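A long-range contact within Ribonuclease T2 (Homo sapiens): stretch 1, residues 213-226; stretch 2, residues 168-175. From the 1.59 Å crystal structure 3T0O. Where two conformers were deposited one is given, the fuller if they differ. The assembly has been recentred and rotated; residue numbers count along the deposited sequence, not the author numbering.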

# COMPACT_ATOMS: atom_id res chain seq x y z
N GLY A 213 9.40 3.58 10.15
CA GLY A 213 8.81 4.28 11.25
C GLY A 213 7.34 3.94 11.44
O GLY A 213 6.82 4.23 12.55
N LEU A 214 6.71 3.33 10.42
CA LEU A 214 5.29 2.94 10.59
C LEU A 214 5.22 1.82 11.59
O LEU A 214 6.02 0.84 11.55
CB LEU A 214 4.71 2.45 9.32
CG LEU A 214 4.49 3.62 8.38
CD1 LEU A 214 4.25 3.07 6.99
CD2 LEU A 214 3.32 4.48 8.78
N ARG A 215 4.29 1.96 12.54
CA ARG A 215 4.08 0.88 13.50
C ARG A 215 2.60 0.73 13.64
O ARG A 215 1.85 1.59 13.26
CB ARG A 215 4.64 1.28 14.87
CG ARG A 215 6.13 1.38 14.92
CD ARG A 215 6.83 0.06 14.71
NE ARG A 215 8.24 0.17 15.15
CZ ARG A 215 9.22 0.54 14.34
NH1 ARG A 215 8.91 0.86 13.06
NH2 ARG A 215 10.49 0.59 14.82
N VAL A 216 2.17 -0.35 14.29
CA VAL A 216 0.72 -0.49 14.48
C VAL A 216 0.17 0.75 15.18
O VAL A 216 0.74 1.26 16.15
CB VAL A 216 0.44 -1.75 15.33
CG1 VAL A 216 1.24 -1.71 16.58
CG2 VAL A 216 -1.02 -1.88 15.64
N CYS A 217 -0.97 1.27 14.68
CA CYS A 217 -1.58 2.40 15.36
C CYS A 217 -2.09 2.00 16.71
O CYS A 217 -2.75 0.97 16.84
CB CYS A 217 -2.76 2.94 14.56
SG CYS A 217 -2.33 3.57 12.95
N GLU A 218 -1.84 2.87 17.68
CA GLU A 218 -2.38 2.69 19.02
C GLU A 218 -3.89 2.98 19.06
O GLU A 218 -4.34 3.89 18.38
CB GLU A 218 -1.64 3.63 19.95
CG GLU A 218 -0.15 3.29 20.07
CD GLU A 218 0.08 1.90 20.76
OE1 GLU A 218 -0.88 1.18 21.03
OE2 GLU A 218 1.22 1.53 20.73
N ASP A 219 -4.69 2.25 19.86
CA ASP A 219 -6.08 2.68 19.99
C ASP A 219 -6.10 4.13 20.47
O ASP A 219 -5.24 4.58 21.29
CB ASP A 219 -6.85 1.80 20.97
CG ASP A 219 -7.01 0.35 20.50
OD1 ASP A 219 -7.29 -0.52 21.37
OD2 ASP A 219 -6.88 0.09 19.29
N GLY A 220 -7.05 4.90 20.00
CA GLY A 220 -7.19 6.27 20.42
C GLY A 220 -7.17 7.24 19.26
O GLY A 220 -7.35 6.83 18.10
N PRO A 221 -6.91 8.50 19.53
CA PRO A 221 -6.97 9.50 18.46
C PRO A 221 -5.90 9.33 17.43
O PRO A 221 -4.79 8.81 17.72
CB PRO A 221 -6.81 10.87 19.19
CG PRO A 221 -6.98 10.53 20.58
CD PRO A 221 -6.73 9.13 20.84
N VAL A 222 -6.28 9.63 16.21
CA VAL A 222 -5.32 9.52 15.13
C VAL A 222 -5.58 10.68 14.16
O VAL A 222 -6.74 11.07 13.90
CB VAL A 222 -5.41 8.08 14.45
CG1 VAL A 222 -6.82 7.83 13.93
CG2 VAL A 222 -4.37 7.97 13.25
N PHE A 223 -4.50 11.22 13.66
CA PHE A 223 -4.61 12.29 12.65
C PHE A 223 -4.55 11.66 11.28
O PHE A 223 -3.65 10.89 10.96
CB PHE A 223 -3.42 13.25 12.89
CG PHE A 223 -3.39 14.47 12.05
CD1 PHE A 223 -4.54 15.16 11.70
CD2 PHE A 223 -2.17 14.96 11.63
CE1 PHE A 223 -4.50 16.35 10.89
CE2 PHE A 223 -2.11 16.16 10.83
CZ PHE A 223 -3.29 16.82 10.49
N TYR A 224 -5.46 12.11 10.41
CA TYR A 224 -5.52 11.64 9.02
C TYR A 224 -5.36 12.95 8.22
O TYR A 224 -6.35 13.70 7.97
CB TYR A 224 -6.90 11.02 8.83
CG TYR A 224 -7.22 10.53 7.45
CD1 TYR A 224 -6.20 10.18 6.55
CD2 TYR A 224 -8.52 10.34 7.09
CE1 TYR A 224 -6.49 9.72 5.25
CE2 TYR A 224 -8.87 9.83 5.86
CZ TYR A 224 -7.84 9.54 4.92
OH TYR A 224 -8.19 9.00 3.72
N PRO A 225 -4.14 13.29 7.86
CA PRO A 225 -3.82 14.66 7.46
C PRO A 225 -4.23 14.99 6.06
O PRO A 225 -3.99 14.21 5.12
CB PRO A 225 -2.27 14.71 7.54
CG PRO A 225 -1.81 13.34 7.43
CD PRO A 225 -2.93 12.47 8.09
N PRO A 226 -4.90 16.13 5.89
CA PRO A 226 -5.13 16.64 4.50
C PRO A 226 -3.79 16.94 3.81
O PRO A 226 -2.86 17.46 4.44
CB PRO A 226 -5.92 17.93 4.73
CG PRO A 226 -6.33 17.93 6.11
CD PRO A 226 -5.46 16.99 6.91
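Stretch 2, residues 168-175: EVQTIGQI

Stretch 2 is extended except at Gly173, where psi falls to -33°, with a strand that includes residues 171-175, and it meets stretch 1 through a single beta bridge, Phe223 with Thr171, their CA atoms 4.6 Å apart. The register Val222-Gln170, Phe223-Thr171, Tyr224-Ile172 rises together in both stretches, so the two backbones run parallel here.

Glu168 makes no contact. Val169 directs its CA-to-CB bond toward stretch 1, and both methyls find apolar partners: CG1 lies 4.2 Å from Pro221 CB and CG2 3.9 Å from Phe223 CB.

Gln170 has the largest covered area of stretch 2, 117 Å². With chi1 p and chi2 t, its amide reaches the loop residue Glu218 and the strand residue Pro221, and its hydrogen bonds to stretch 1 are all with backbone atoms. OE1 accepts from Glu218 N (2.9 Å, N-H...O angle 148°), while NE2 donates to Glu218 O (2.9 Å, 171°) and to Pro221 O (3.0 Å, 156°). The side chain thereby satisfies both polar backbone atoms of Glu218. Its own carbonyl, Gln170 O, accepts from Phe223 N at 2.9 Å and an almost linear 177°.

Thr171 is flanked by the two bridge hydrogen bonds, the second being Ile172 N to Phe223 O (2.9 Å, 157°); Thr171 CA also makes a CA-H...O contact with Phe223 O at 3.4 Å. Its side chain places OG1 at the edge of the Phe223 ring, 4.2 Å from CD2, and CG2 3.5 Å from Pro225 CD.

Buried Ile172 packs its CB against Val222 CG2 (3.7 Å) and its CG2 against Tyr224 CD1 (3.6 Å). At Gly173 the CA lies 4.0 Å from Leu214 CD2; an ideal CB would fall 2.6 Å from Leu214 CD2, a clash. Gln174 CD then approaches Leu214 CD1 at 3.7 Å, its amide being hydrogen-bonded elsewhere in the structure. Ile175 makes no contact.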

# COMPACT_ATOMS: atom_id res chain seq x y z
N GLU A 168 2.17 15.59 19.97
CA GLU A 168 0.91 15.65 19.28
C GLU A 168 0.32 14.21 19.24
O GLU A 168 0.53 13.44 20.16
CB GLU A 168 1.18 16.27 17.91
CG GLU A 168 2.39 15.59 17.21
CD GLU A 168 3.02 16.44 16.12
OE1 GLU A 168 3.88 17.30 16.45
OE2 GLU A 168 2.69 16.23 14.93
N VAL A 169 -0.40 13.83 18.19
CA VAL A 169 -0.99 12.47 18.12
C VAL A 169 -0.39 11.75 16.92
O VAL A 169 0.16 12.37 16.01
CB VAL A 169 -2.59 12.43 18.02
CG1 VAL A 169 -3.27 13.10 19.25
CG2 VAL A 169 -3.06 13.05 16.81
N GLN A 170 -0.45 10.42 16.95
CA GLN A 170 0.01 9.58 15.83
C GLN A 170 -0.75 9.97 14.54
O GLN A 170 -1.88 10.43 14.56
CB GLN A 170 -0.20 8.13 16.16
CG GLN A 170 -1.70 7.78 16.31
CD GLN A 170 -2.01 6.45 16.87
OE1 GLN A 170 -1.16 5.55 16.96
NE2 GLN A 170 -3.24 6.33 17.31
N THR A 171 -0.10 9.67 13.43
CA THR A 171 -0.64 10.00 12.14
C THR A 171 -0.82 8.73 11.32
O THR A 171 0.13 7.96 11.17
CB THR A 171 0.35 10.87 11.44
OG1 THR A 171 0.71 11.97 12.31
CG2 THR A 171 -0.32 11.40 10.16
N ILE A 172 -2.03 8.50 10.79
CA ILE A 172 -2.25 7.26 10.00
C ILE A 172 -1.45 7.32 8.73
O ILE A 172 -1.49 8.34 8.05
CB ILE A 172 -3.74 6.99 9.77
CG1 ILE A 172 -3.92 5.60 9.11
CG2 ILE A 172 -4.39 8.05 8.81
CD1 ILE A 172 -5.42 5.23 8.96
N GLY A 173 -0.82 6.19 8.41
CA GLY A 173 0.08 6.14 7.23
C GLY A 173 -0.21 4.97 6.32
O GLY A 173 0.07 5.10 5.15
N GLN A 174 -0.68 3.84 6.86
CA GLN A 174 -0.64 2.62 5.99
C GLN A 174 -1.74 1.68 6.41
O GLN A 174 -1.97 1.52 7.60
CB GLN A 174 0.78 2.01 6.08
CG GLN A 174 0.94 0.77 5.18
CD GLN A 174 2.46 0.57 4.94
OE1 GLN A 174 2.97 1.14 4.00
NE2 GLN A 174 3.05 -0.28 5.71
N ILE A 175 -2.43 1.09 5.42
CA ILE A 175 -3.50 0.14 5.71
C ILE A 175 -3.19 -1.11 4.95
O ILE A 175 -2.87 -1.06 3.75
CB ILE A 175 -4.79 0.73 5.29
CG1 ILE A 175 -5.16 1.94 6.22
CG2 ILE A 175 -5.90 -0.37 5.21
CD1 ILE A 175 -6.45 2.70 5.75